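Local atomic coordinates of putative pore-forming toxin (Bacteroides vulgatus ATCC 8482, PDB entry 3KOG), a protein that is of unknown function, but is probably a secreted or lipid-attached protein and has been named a putative pore-forming toxin. Residues Thr191-Ile196 and Ser210-Ser215; Phe42-Gly47 and Ala56-Asn61; Val173-His178 and Pro222-Ile227; Thr131-Glu136 and Val185-Thr190; Ile26-Gly31 and Asp149-Asn154. All blocks are in the same frame, centred on the assembly; numbering follows the deposited sequence. Where two conformers were deposited one is given.

Contact 1. Residues Thr191-Ile196 and Ser210-Ser215; sequences TSVYQI and SFTVDS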
# COMPACT_ATOMS: atom_id res chain seq x y z
N THR A 191 -8.77 2.18 -8.26
CA THR A 191 -10.20 2.48 -8.29
C THR A 191 -10.96 1.23 -7.82
O THR A 191 -10.83 0.15 -8.41
CB THR A 191 -10.70 2.91 -9.69
OG1 THR A 191 -9.84 3.98 -10.17
CG2 THR A 191 -12.24 3.39 -9.65
N SER A 192 -11.71 1.39 -6.72
CA SER A 192 -12.42 0.31 -6.07
C SER A 192 -13.89 0.66 -5.87
O SER A 192 -14.21 1.77 -5.47
CB SER A 192 -11.76 -0.01 -4.73
OG SER A 192 -10.37 -0.35 -4.86
N VAL A 193 -14.76 -0.31 -6.08
CA VAL A 193 -16.20 -0.13 -5.93
C VAL A 193 -16.58 -0.95 -4.71
O VAL A 193 -16.19 -2.12 -4.60
CB VAL A 193 -16.98 -0.65 -7.16
CG1 VAL A 193 -18.50 -0.68 -6.89
CG2 VAL A 193 -16.60 0.14 -8.45
N TYR A 194 -17.30 -0.32 -3.78
CA TYR A 194 -17.76 -0.93 -2.56
C TYR A 194 -19.27 -0.92 -2.51
O TYR A 194 -19.92 0.03 -2.95
CB TYR A 194 -17.27 -0.16 -1.32
CG TYR A 194 -15.78 -0.17 -1.09
CD1 TYR A 194 -14.96 0.72 -1.75
CD2 TYR A 194 -15.16 -1.16 -0.30
CE1 TYR A 194 -13.57 0.69 -1.55
CE2 TYR A 194 -13.78 -1.17 -0.14
CZ TYR A 194 -13.02 -0.25 -0.77
OH TYR A 194 -11.63 -0.28 -0.62
N GLN A 195 -19.84 -1.96 -1.88
CA GLN A 195 -21.23 -1.89 -1.43
C GLN A 195 -21.25 -1.90 0.09
O GLN A 195 -20.42 -2.59 0.77
CB GLN A 195 -22.05 -3.08 -1.92
CG GLN A 195 -22.35 -3.06 -3.38
CD GLN A 195 -23.38 -4.12 -3.72
OE1 GLN A 195 -23.24 -5.26 -3.32
NE2 GLN A 195 -24.41 -3.74 -4.41
N ILE A 196 -22.20 -1.16 0.63
CA ILE A 196 -22.50 -1.21 2.04
C ILE A 196 -23.67 -2.16 2.17
O ILE A 196 -24.68 -1.99 1.51
CB ILE A 196 -22.82 0.17 2.60
CG1 ILE A 196 -21.55 1.03 2.51
CG2 ILE A 196 -23.33 0.02 4.06
CD1 ILE A 196 -21.75 2.48 2.77
N SER A 210 -23.82 2.05 -2.75
CA SER A 210 -22.60 1.73 -3.51
C SER A 210 -21.79 3.01 -3.69
O SER A 210 -22.35 4.07 -3.91
CB SER A 210 -22.96 1.18 -4.89
OG SER A 210 -21.78 0.94 -5.61
N PHE A 211 -20.49 2.91 -3.56
CA PHE A 211 -19.62 4.07 -3.76
C PHE A 211 -18.30 3.62 -4.35
O PHE A 211 -17.92 2.41 -4.24
CB PHE A 211 -19.45 4.86 -2.47
CG PHE A 211 -18.75 4.09 -1.35
CD1 PHE A 211 -19.45 3.20 -0.57
CD2 PHE A 211 -17.43 4.31 -1.08
CE1 PHE A 211 -18.84 2.50 0.46
CE2 PHE A 211 -16.80 3.64 -0.05
CZ PHE A 211 -17.52 2.73 0.72
N THR A 212 -17.62 4.56 -5.02
CA THR A 212 -16.37 4.26 -5.70
C THR A 212 -15.26 5.12 -5.12
O THR A 212 -15.42 6.32 -4.93
CB THR A 212 -16.51 4.50 -7.22
OG1 THR A 212 -17.57 3.67 -7.74
CG2 THR A 212 -15.16 4.18 -7.94
N VAL A 213 -14.13 4.48 -4.87
CA VAL A 213 -12.98 5.13 -4.24
C VAL A 213 -11.71 5.11 -5.11
O VAL A 213 -11.30 4.03 -5.58
CB VAL A 213 -12.64 4.46 -2.95
CG1 VAL A 213 -11.48 5.20 -2.25
CG2 VAL A 213 -13.93 4.36 -2.05
N ASP A 214 -11.07 6.26 -5.26
CA ASP A 214 -9.71 6.27 -5.78
C ASP A 214 -8.75 6.36 -4.61
O ASP A 214 -8.85 7.26 -3.77
CB ASP A 214 -9.45 7.47 -6.72
CG ASP A 214 -10.00 7.28 -8.12
OD1 ASP A 214 -10.42 6.16 -8.53
OD2 ASP A 214 -9.93 8.27 -8.85
N SER A 215 -7.86 5.40 -4.52
CA SER A 215 -6.89 5.36 -3.44
C SER A 215 -5.48 5.30 -4.06
O SER A 215 -5.26 4.73 -5.14
CB SER A 215 -7.09 4.16 -2.49
OG SER A 215 -7.04 2.92 -3.13
O HOH W 1 -9.54 2.14 -4.04
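Four backbone hydrogen bonds join T191-I196 to S210-S215, two at the pair S192-V213 and two at the pair Y194-F211. The straightest runs from Y194 N to F211 O, 2.8 Å with an angle of 177° at the hydrogen. The non-hydrogen-bonded pairs T191-D214, V193-T212 and Q195-S210 alternate with them. This is the regular antiparallel pairing of a long beta hairpin, formed by strands 179-198 and 207-225.

Most apolar contacts gather on the side of Y194, I196, F211 and V213. F211 CG sits between its own backbone N and carbonyl carbon (chi1 64°), which brings the ring against Y194 CB. That carbon lies over one face of the ring, offset toward the rim, 3.5 Å from F211 CZ. The two rings are nearly parallel at 15° but displaced, with little overlap. I196 CG1 meets the F211 ring at its edge, and Y159 packs against both rings. On the T191 and V193 face, T191 CG2 and T212 CG2 form a tight pair at 3.5 Å.

On that same face T191 OG1 donates to D214 OD1 at 2.8 Å. Water 1 lies on the Y194 and F211 face. It donates to V213 O and is hydrogen-bonded to S192 OG and S215 OG. S192 OG is also hydrogen-bonded to S105 and E102.

Contact 2. Residues Phe42-Gly47 and Ala56-Asn61; sequences FSKGNG and ASESIN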
# COMPACT_ATOMS: atom_id res chain seq x y z
N PHE A 42 -3.93 -10.07 11.57
CA PHE A 42 -3.53 -10.29 10.19
C PHE A 42 -3.64 -11.78 9.93
O PHE A 42 -3.08 -12.54 10.71
CB PHE A 42 -2.07 -9.91 10.00
CG PHE A 42 -1.76 -8.46 10.18
CD1 PHE A 42 -1.52 -7.95 11.43
CD2 PHE A 42 -1.76 -7.60 9.08
CE1 PHE A 42 -1.25 -6.56 11.62
CE2 PHE A 42 -1.46 -6.24 9.24
CZ PHE A 42 -1.18 -5.73 10.49
N SER A 43 -4.33 -12.20 8.85
CA SER A 43 -4.41 -13.59 8.43
C SER A 43 -3.06 -14.28 8.29
O SER A 43 -2.96 -15.44 8.65
CB SER A 43 -5.16 -13.78 7.08
OG SER A 43 -4.54 -13.07 6.05
N LYS A 44 -2.09 -13.56 7.78
CA LYS A 44 -0.73 -14.01 7.71
C LYS A 44 0.13 -12.77 7.92
O LYS A 44 -0.15 -11.68 7.39
CB LYS A 44 -0.42 -14.74 6.36
CG LYS A 44 -0.98 -16.19 6.35
CD LYS A 44 -0.70 -17.05 5.13
CE LYS A 44 -0.99 -18.49 5.47
NZ LYS A 44 -2.39 -18.75 5.61
N GLY A 45 1.17 -12.95 8.74
CA GLY A 45 2.19 -11.99 8.92
C GLY A 45 1.86 -10.90 9.92
O GLY A 45 0.81 -10.97 10.57
N ASN A 46 2.75 -9.91 10.03
CA ASN A 46 2.61 -8.89 11.06
C ASN A 46 2.45 -7.50 10.46
O ASN A 46 2.65 -6.50 11.15
CB ASN A 46 3.83 -8.92 12.01
CG ASN A 46 5.19 -8.52 11.27
OD1 ASN A 46 5.17 -8.04 10.10
ND2 ASN A 46 6.32 -8.68 11.96
N GLY A 47 2.07 -7.41 9.18
CA GLY A 47 1.96 -6.11 8.53
C GLY A 47 3.15 -5.73 7.66
O GLY A 47 3.03 -4.88 6.77
N ALA A 56 5.83 -12.48 -3.81
CA ALA A 56 4.71 -12.87 -4.70
C ALA A 56 3.52 -12.06 -4.34
O ALA A 56 3.35 -11.75 -3.17
CB ALA A 56 4.38 -14.36 -4.51
N SER A 57 2.68 -11.71 -5.33
CA SER A 57 1.44 -11.08 -5.07
C SER A 57 0.61 -12.02 -4.19
O SER A 57 0.52 -13.22 -4.46
CB SER A 57 0.69 -10.73 -6.33
OG SER A 57 -0.44 -10.00 -5.99
N GLU A 58 0.03 -11.47 -3.13
CA GLU A 58 -0.72 -12.26 -2.14
C GLU A 58 -1.75 -11.39 -1.44
O GLU A 58 -1.51 -10.22 -1.19
CB GLU A 58 0.30 -12.81 -1.14
CG GLU A 58 -0.18 -13.34 0.09
CD GLU A 58 0.95 -13.88 1.00
OE1 GLU A 58 2.06 -13.31 1.00
OE2 GLU A 58 0.67 -14.82 1.73
N SER A 59 -2.88 -12.01 -1.11
CA SER A 59 -3.99 -11.37 -0.43
C SER A 59 -3.95 -11.65 1.05
O SER A 59 -3.90 -12.81 1.48
CB SER A 59 -5.34 -11.85 -0.98
OG SER A 59 -6.39 -11.10 -0.39
N ILE A 60 -3.96 -10.58 1.84
CA ILE A 60 -3.93 -10.64 3.32
C ILE A 60 -5.29 -10.13 3.80
O ILE A 60 -5.76 -9.11 3.30
CB ILE A 60 -2.86 -9.67 3.89
CG1 ILE A 60 -1.46 -9.96 3.28
CG2 ILE A 60 -2.82 -9.71 5.45
CD1 ILE A 60 -0.97 -11.41 3.52
N ASN A 61 -5.91 -10.82 4.75
CA ASN A 61 -7.15 -10.38 5.31
C ASN A 61 -6.84 -9.80 6.69
O ASN A 61 -6.12 -10.41 7.51
CB ASN A 61 -8.15 -11.54 5.42
CG ASN A 61 -8.71 -11.98 4.08
OD1 ASN A 61 -8.34 -11.48 3.03
ND2 ASN A 61 -9.59 -12.95 4.11
O HOH W 2 -3.87 -14.38 4.09
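The end of a short antiparallel strand pairing is the setting here. Strand 39-42 runs beside strand 58-66 in a three-stranded sheet, and the chain leaves that sheet at S43 to form the loop before strand 48-50. Both segments belong to the DUF3869 family region, which is placed in the transthyretin clan.

S43 touches N61 through two hydrogen bonds. S43 N donates to N61 O at 2.9 Å, with an angle of 165° at the hydrogen. The return bond uses a side chain: N61 N donates to S43 OG, also at 2.9 Å. S43 OG lies between the backbone N and the carbonyl carbon of its own residue (chi1 59°), and the S43 side chain faces strand 58-61. The serine hydroxyl thus takes the N-H that faces the departing loop. In the conformer given, the side-chain oxygen N61 OD1 is held elsewhere, by S74 OG on strand 69-77.

I60 supplies the apolar part. Its CG2 branch lies 3.8 Å from K44 O, and the same methyl reaches the edge of the F42 ring, 4.3 Å from F42 CD2. One face of that ring is covered by the loop itself, with N46 C and G47 N over its centre. Y49 packs on both F42 and I60, and its hydroxyl is hydrogen-bonded to K44 O.

Water 2 bridges the loop residue S43 and strand 58-66, 2.5 Å from S43 OG and donating to S59 O at 3.0 Å.

Contact 3. Residues Val173-His178 and Pro222-Ile227; sequences VQVLAH and PKNEQI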
# COMPACT_ATOMS: atom_id res chain seq x y z
N VAL A 173 19.75 2.31 0.60
CA VAL A 173 19.52 1.82 -0.75
C VAL A 173 20.87 1.37 -1.29
O VAL A 173 21.90 2.04 -1.15
CB VAL A 173 18.84 2.88 -1.58
CG1 VAL A 173 18.61 2.38 -3.03
CG2 VAL A 173 17.52 3.30 -0.92
N GLN A 174 20.87 0.21 -1.91
CA GLN A 174 22.11 -0.40 -2.34
C GLN A 174 22.46 0.01 -3.77
O GLN A 174 21.66 -0.20 -4.69
CB GLN A 174 21.93 -1.89 -2.22
CG GLN A 174 23.15 -2.72 -2.32
CD GLN A 174 22.98 -4.03 -1.57
OE1 GLN A 174 22.27 -4.08 -0.56
NE2 GLN A 174 23.61 -5.08 -2.06
N VAL A 175 23.65 0.61 -3.92
CA VAL A 175 24.27 0.89 -5.22
C VAL A 175 25.27 -0.21 -5.46
O VAL A 175 26.26 -0.30 -4.77
CB VAL A 175 25.01 2.26 -5.25
CG1 VAL A 175 25.65 2.48 -6.64
CG2 VAL A 175 24.08 3.39 -4.90
N LEU A 176 25.01 -1.08 -6.43
CA LEU A 176 25.92 -2.21 -6.66
C LEU A 176 27.20 -1.80 -7.31
O LEU A 176 27.32 -0.71 -7.85
CB LEU A 176 25.22 -3.32 -7.49
CG LEU A 176 24.09 -4.08 -6.79
CD1 LEU A 176 23.52 -5.16 -7.70
CD2 LEU A 176 24.59 -4.71 -5.49
N ALA A 177 28.19 -2.69 -7.24
CA ALA A 177 29.39 -2.51 -8.05
C ALA A 177 29.04 -2.69 -9.52
O ALA A 177 28.08 -3.41 -9.87
CB ALA A 177 30.49 -3.46 -7.61
N HIS A 178 29.79 -2.01 -10.39
CA HIS A 178 29.67 -2.17 -11.85
C HIS A 178 28.23 -1.99 -12.30
O HIS A 178 27.65 -2.86 -12.97
CB HIS A 178 30.22 -3.54 -12.28
CG HIS A 178 31.65 -3.77 -11.86
ND1 HIS A 178 32.71 -3.13 -12.44
CD2 HIS A 178 32.17 -4.58 -10.90
CE1 HIS A 178 33.84 -3.54 -11.88
NE2 HIS A 178 33.54 -4.41 -10.94
N PRO A 222 14.57 0.96 -6.66
CA PRO A 222 15.98 1.23 -7.00
C PRO A 222 16.44 0.24 -8.08
O PRO A 222 16.08 -0.93 -8.04
CB PRO A 222 16.73 1.00 -5.70
CG PRO A 222 15.63 0.84 -4.62
CD PRO A 222 14.45 0.34 -5.34
N LYS A 223 17.18 0.72 -9.06
CA LYS A 223 17.56 -0.06 -10.23
C LYS A 223 19.08 -0.09 -10.34
O LYS A 223 19.73 0.97 -10.20
CB LYS A 223 17.01 0.63 -11.47
CG LYS A 223 15.49 0.63 -11.53
CD LYS A 223 14.92 -0.77 -11.77
CE LYS A 223 13.42 -0.72 -12.20
NZ LYS A 223 12.75 -2.02 -11.93
N ASN A 224 19.63 -1.29 -10.51
CA ASN A 224 21.07 -1.47 -10.75
C ASN A 224 21.17 -2.19 -12.09
O ASN A 224 20.84 -3.35 -12.18
CB ASN A 224 21.73 -2.26 -9.63
CG ASN A 224 22.02 -1.39 -8.40
OD1 ASN A 224 22.99 -0.62 -8.37
ND2 ASN A 224 21.18 -1.51 -7.40
N GLU A 225 21.57 -1.46 -13.10
CA GLU A 225 21.54 -1.92 -14.49
C GLU A 225 22.91 -1.98 -15.12
O GLU A 225 23.87 -1.39 -14.62
CB GLU A 225 20.72 -0.93 -15.29
CG GLU A 225 19.29 -0.91 -14.85
CD GLU A 225 18.49 0.14 -15.58
OE1 GLU A 225 19.13 1.07 -16.17
OE2 GLU A 225 17.24 0.00 -15.55
N GLN A 226 22.98 -2.65 -16.27
CA GLN A 226 24.21 -2.73 -17.01
C GLN A 226 24.65 -1.35 -17.46
O GLN A 226 23.85 -0.60 -18.02
CB GLN A 226 24.05 -3.64 -18.24
CG GLN A 226 25.31 -3.80 -19.07
CD GLN A 226 26.42 -4.55 -18.36
OE1 GLN A 226 26.17 -5.59 -17.72
NE2 GLN A 226 27.64 -4.05 -18.50
N ILE A 227 25.92 -1.03 -17.22
CA ILE A 227 26.58 0.14 -17.81
C ILE A 227 26.99 -0.21 -19.24
O ILE A 227 27.89 -1.05 -19.46
CB ILE A 227 27.83 0.58 -17.05
CG1 ILE A 227 27.50 0.95 -15.60
CG2 ILE A 227 28.50 1.77 -17.77
CD1 ILE A 227 28.72 1.28 -14.80
O HOH W 3 27.44 -2.92 -15.58
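The N224 side-chain amide is the main flat group, and it meets the backbone of Q174-L176 through both of its polar atoms. In its plane, ND2 donates to Q174 O at 3.0 Å, with an angle of 169° at the hydrogen. L176 N donates to N224 OD1 at 2.8 Å, coming from above the carbonyl plane, 52° out of it. The L176 and N224 side chains cross at about a right angle, with L176 CG 3.8 Å from N224 CG. The amide bonds to a C=O and an N-H two residues apart, much as the backbone of a parallel neighbour would. OD1 also accepts from S179 OG.

The P222 ring packs at its CB and CG on V173 CG1, which is 3.5 Å from P222 CB. Toward the other end the backbones meet through water 3. It donates to H178 O at 2.6 Å and accepts from I227 N. The H178 ring turns elsewhere, its ND1 hydrogen-bonded to H230 NE2.

Segments 173-175 and 222-225 run nearly in the same direction, 13° apart, with axes 7.7 Å from each other. They are not paired directly. V173 and V175 bond to strand 126-143, K223 and E225 bond to strand 179-198, and F181 of that strand packs on V173, V175 and N224.

Contact 4. Residues Thr131-Glu136 and Val185-Thr190; sequences TYTKKE and VDYMKT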
# COMPACT_ATOMS: atom_id res chain seq x y z
N THR A 131 15.75 10.10 -0.72
CA THR A 131 14.59 10.78 -0.17
C THR A 131 13.53 10.91 -1.25
O THR A 131 13.80 11.34 -2.37
CB THR A 131 14.96 12.13 0.45
OG1 THR A 131 16.05 11.93 1.36
CG2 THR A 131 13.77 12.68 1.22
N TYR A 132 12.31 10.49 -0.90
CA TYR A 132 11.21 10.34 -1.86
C TYR A 132 9.94 10.97 -1.27
O TYR A 132 9.80 11.02 -0.04
CB TYR A 132 11.08 8.83 -2.32
CG TYR A 132 10.23 7.85 -1.47
CD1 TYR A 132 8.88 7.70 -1.73
CD2 TYR A 132 10.79 7.02 -0.49
CE1 TYR A 132 8.07 6.82 -0.99
CE2 TYR A 132 9.96 6.10 0.27
CZ TYR A 132 8.60 6.01 0.00
OH TYR A 132 7.70 5.16 0.69
N THR A 133 9.07 11.50 -2.14
CA THR A 133 7.70 11.89 -1.76
C THR A 133 6.66 10.75 -1.86
O THR A 133 6.27 10.35 -2.95
CB THR A 133 7.16 13.06 -2.61
OG1 THR A 133 8.14 14.09 -2.73
CG2 THR A 133 5.92 13.61 -1.94
N LYS A 134 6.21 10.26 -0.71
CA LYS A 134 5.11 9.29 -0.56
C LYS A 134 3.73 9.97 -0.83
O LYS A 134 3.32 10.85 -0.05
CB LYS A 134 5.17 8.75 0.89
CG LYS A 134 4.39 7.49 1.27
CD LYS A 134 4.34 7.41 2.84
CE LYS A 134 3.93 6.03 3.42
N LYS A 135 3.05 9.59 -1.93
CA LYS A 135 1.65 9.97 -2.19
C LYS A 135 0.77 8.85 -1.65
O LYS A 135 0.98 7.67 -1.98
CB LYS A 135 1.39 10.20 -3.69
CG LYS A 135 -0.04 10.78 -3.98
CD LYS A 135 -0.38 10.81 -5.49
CE LYS A 135 -1.61 11.69 -5.78
NZ LYS A 135 -1.86 12.01 -7.23
N GLU A 136 -0.14 9.19 -0.73
CA GLU A 136 -1.04 8.20 -0.14
C GLU A 136 -2.34 8.88 0.19
O GLU A 136 -2.41 10.12 0.34
CB GLU A 136 -0.41 7.48 1.08
CG GLU A 136 -1.28 6.46 1.92
CD GLU A 136 -1.00 4.94 1.62
OE1 GLU A 136 0.19 4.55 1.68
OE2 GLU A 136 -1.98 4.15 1.39
N VAL A 185 10.13 6.04 -8.79
CA VAL A 185 9.02 6.17 -7.85
C VAL A 185 7.74 6.10 -8.67
O VAL A 185 7.53 6.92 -9.57
CB VAL A 185 9.10 7.47 -7.05
CG1 VAL A 185 7.90 7.60 -6.11
CG2 VAL A 185 10.44 7.54 -6.28
N ASP A 186 6.86 5.14 -8.35
CA ASP A 186 5.61 5.02 -9.03
C ASP A 186 4.48 5.35 -8.08
O ASP A 186 4.41 4.77 -7.03
CB ASP A 186 5.42 3.62 -9.57
CG ASP A 186 6.36 3.32 -10.76
OD1 ASP A 186 7.51 2.97 -10.52
OD2 ASP A 186 5.93 3.44 -11.91
N TYR A 187 3.59 6.24 -8.51
CA TYR A 187 2.35 6.51 -7.84
C TYR A 187 1.28 5.68 -8.48
O TYR A 187 1.05 5.77 -9.65
CB TYR A 187 1.98 7.99 -7.96
CG TYR A 187 2.91 8.98 -7.32
CD1 TYR A 187 3.80 8.61 -6.35
CD2 TYR A 187 2.83 10.32 -7.66
CE1 TYR A 187 4.62 9.52 -5.76
CE2 TYR A 187 3.65 11.25 -7.07
CZ TYR A 187 4.57 10.81 -6.12
OH TYR A 187 5.41 11.71 -5.49
N MSE A 188 0.65 4.85 -7.66
CA MSE A 188 -0.37 3.91 -8.05
C MSE A 188 -1.75 4.52 -7.66
O MSE A 188 -1.90 5.10 -6.57
CB MSE A 188 -0.18 2.61 -7.24
CG MSE A 188 1.25 1.99 -7.26
SE MSE A 188 1.80 1.65 -9.08
CE MSE A 188 0.34 0.56 -9.67
N LYS A 189 -2.69 4.46 -8.60
CA LYS A 189 -4.08 4.89 -8.40
C LYS A 189 -4.95 3.65 -8.50
O LYS A 189 -4.94 2.98 -9.52
CB LYS A 189 -4.51 5.90 -9.46
CG LYS A 189 -5.98 6.35 -9.25
CD LYS A 189 -6.39 7.44 -10.20
CE LYS A 189 -6.96 6.90 -11.47
NZ LYS A 189 -7.76 7.97 -12.17
N THR A 190 -5.65 3.31 -7.43
CA THR A 190 -6.45 2.12 -7.39
C THR A 190 -7.94 2.61 -7.32
O THR A 190 -8.28 3.38 -6.45
CB THR A 190 -6.10 1.24 -6.21
OG1 THR A 190 -4.74 0.75 -6.28
CG2 THR A 190 -7.05 0.06 -6.09
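The Y187 ring meets K135 and T133 across the contact. K135 CB stands over the centre of one ring face, 3.8 Å from the centroid and 8° off the ring normal, a CH-pi contact. K135 CG is set anti to the backbone N (chi1 -173°), and the extended chain beyond it carries the lysine on past the ring, with K135 CD 3.9 Å from Y187 CD2. T133 O lies at the edge of the ring, near its plane. Y187 OH is 3.0 Å from T133 O and can donate to it, although that proton has a second acceptor within reach. The hydroxyl also touches T133 CB at 3.6 Å. A smaller apolar contact joins Y132 CB to V185 CG2 at 4.2 Å.

Further out, K135 NZ forms a salt bridge with E110 OE1 on strand 98-120, which fixes the far end of the chain that crosses Y187. T218 OG1 is hydrogen-bonded to K135 O, and the T218 side chain packs on both V185 and Y187.

Segments 131-136 and 185-190 run almost parallel, 4° apart, but their axes are 7.8 Å from each other. The contact is made by side chains and, at T133, by a backbone carbonyl. Strand 207-225 is antiparallel to both 126-143 and 179-198 and is a sheet neighbour of each. On their other sides, strand 162-175 pairs with 126-143, and strand 98-120 pairs with 179-198.

Contact 5. Residues Ile26-Gly31 and Asp149-Asn154; sequences IDATTG and DSEIKN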
# COMPACT_ATOMS: atom_id res chain seq x y z
N ILE A 26 -12.04 2.00 11.73
CA ILE A 26 -13.02 3.07 11.92
C ILE A 26 -14.30 2.53 12.54
O ILE A 26 -14.93 1.59 12.02
CB ILE A 26 -13.38 3.78 10.59
CG1 ILE A 26 -12.14 4.34 9.93
CG2 ILE A 26 -14.51 4.87 10.78
CD1 ILE A 26 -11.30 5.36 10.77
N ASP A 27 -14.70 3.15 13.64
CA ASP A 27 -15.94 2.84 14.23
C ASP A 27 -17.00 3.70 13.52
O ASP A 27 -17.03 4.90 13.70
CB ASP A 27 -15.88 3.18 15.71
CG ASP A 27 -17.19 2.99 16.41
OD1 ASP A 27 -18.20 2.53 15.83
OD2 ASP A 27 -17.19 3.30 17.60
N ALA A 28 -17.84 3.06 12.74
CA ALA A 28 -18.80 3.73 11.85
C ALA A 28 -19.89 4.40 12.63
O ALA A 28 -20.60 5.30 12.11
CB ALA A 28 -19.41 2.69 10.87
N THR A 29 -20.09 3.95 13.86
CA THR A 29 -21.20 4.48 14.60
C THR A 29 -20.91 5.91 15.00
O THR A 29 -21.82 6.74 15.13
CB THR A 29 -21.62 3.55 15.76
OG1 THR A 29 -20.55 3.39 16.65
CG2 THR A 29 -22.03 2.15 15.15
N THR A 30 -19.64 6.24 15.11
CA THR A 30 -19.28 7.56 15.46
C THR A 30 -18.35 8.29 14.49
O THR A 30 -18.17 9.50 14.58
CB THR A 30 -18.73 7.50 16.87
OG1 THR A 30 -18.54 8.81 17.37
CG2 THR A 30 -17.46 6.71 16.91
N GLY A 31 -17.75 7.56 13.56
CA GLY A 31 -16.76 8.11 12.66
C GLY A 31 -15.36 8.23 13.23
O GLY A 31 -14.56 8.96 12.70
N ASP A 149 -28.96 8.28 7.02
CA ASP A 149 -28.45 7.46 8.09
C ASP A 149 -26.98 7.87 8.32
O ASP A 149 -26.16 7.68 7.44
CB ASP A 149 -28.56 5.97 7.76
CG ASP A 149 -28.14 5.08 8.94
OD1 ASP A 149 -27.38 5.57 9.79
OD2 ASP A 149 -28.57 3.91 9.02
N SER A 150 -26.67 8.40 9.50
CA SER A 150 -25.31 8.90 9.81
C SER A 150 -24.28 7.76 9.78
O SER A 150 -23.13 7.98 9.45
CB SER A 150 -25.30 9.65 11.15
OG SER A 150 -25.65 8.80 12.26
N GLU A 151 -24.68 6.56 10.15
CA GLU A 151 -23.76 5.41 10.19
C GLU A 151 -23.27 5.09 8.76
O GLU A 151 -22.07 4.91 8.52
CB GLU A 151 -24.47 4.20 10.82
CG GLU A 151 -23.52 3.17 11.38
CD GLU A 151 -24.17 1.93 11.90
OE1 GLU A 151 -25.39 1.88 12.05
OE2 GLU A 151 -23.41 0.97 12.19
N ILE A 152 -24.22 5.07 7.82
CA ILE A 152 -23.90 4.84 6.41
C ILE A 152 -22.99 5.98 5.91
O ILE A 152 -21.94 5.74 5.27
CB ILE A 152 -25.15 4.72 5.55
CG1 ILE A 152 -25.87 3.39 5.86
CG2 ILE A 152 -24.74 4.81 4.07
CD1 ILE A 152 -27.31 3.29 5.27
N LYS A 153 -23.35 7.21 6.25
CA LYS A 153 -22.54 8.37 5.86
C LYS A 153 -21.12 8.28 6.44
O LYS A 153 -20.15 8.63 5.75
CB LYS A 153 -23.22 9.70 6.23
CG LYS A 153 -24.51 9.92 5.42
CD LYS A 153 -25.21 11.28 5.69
CE LYS A 153 -25.73 11.40 7.11
NZ LYS A 153 -26.63 12.63 7.32
N ASN A 154 -20.99 7.81 7.68
CA ASN A 154 -19.68 7.69 8.30
C ASN A 154 -18.76 6.69 7.59
O ASN A 154 -17.53 6.91 7.45
CB ASN A 154 -19.82 7.30 9.79
CG ASN A 154 -20.30 8.45 10.67
OD1 ASN A 154 -20.19 9.59 10.27
ND2 ASN A 154 -20.83 8.15 11.85
O HOH W 4 -24.16 6.49 13.91
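N154 points from the helix toward the A28-G31 turn and meets it with its amide. N154 ND2 donates to A28 O at 2.9 Å. The acceptor lies in the amide plane of N154, but the donor stands above the carbonyl plane of A28, 37° out of it. A chi1 of -74° puts N154 CG anti to its own carbonyl carbon and 3.5 Å from A28 O, and the amide follows it. N154 CB also touches A28 O, at 3.2 Å.

E151 and T29 lie side by side and point the same way, with T29 CG2 3.5 Å from E151 OE2. E151 CG packs on A28 O. The carboxylate is held by S95 OG and N97 ND2. Water 4 extends the contact, donating to T29 O and hydrogen-bonded to S150 OG.

Each segment is also braced within itself. D27 OD1 accepts from T29 OG1 at 2.6 Å and from T29 N, both from the same face of its carboxylate plane. D27 O accepts from T30 N and G31 N. On the helix side, D149 OD1 accepts from E151 N. The arrangement is an Asx turn after strand 18-27, packed against the first turn of a helix that has D149 as its N-cap.

Contacts 1, 3, 4 and 5 all reach the large mixed sheet, while contact 2 lies at the smaller three-stranded one. Contacts 1 and 4 follow each other along strand 179-198 and touch, with S215 O 2.7 Å from T190 N, a probable hydrogen bond. Contact 5 meets contact 1 at the helix, where I152 CG2 packs on I196 CD1 at 4.0 Å. Contacts 3 and 5 lie on opposite sides of the chain's centre, their own centres about 49 Å apart, in keeping with an elongated molecule. Contact 2 touches none of the others. No active site can be assigned here. A glycerol near V213 and a methylpentanediol near E58 probably come from the crystallisation liquor.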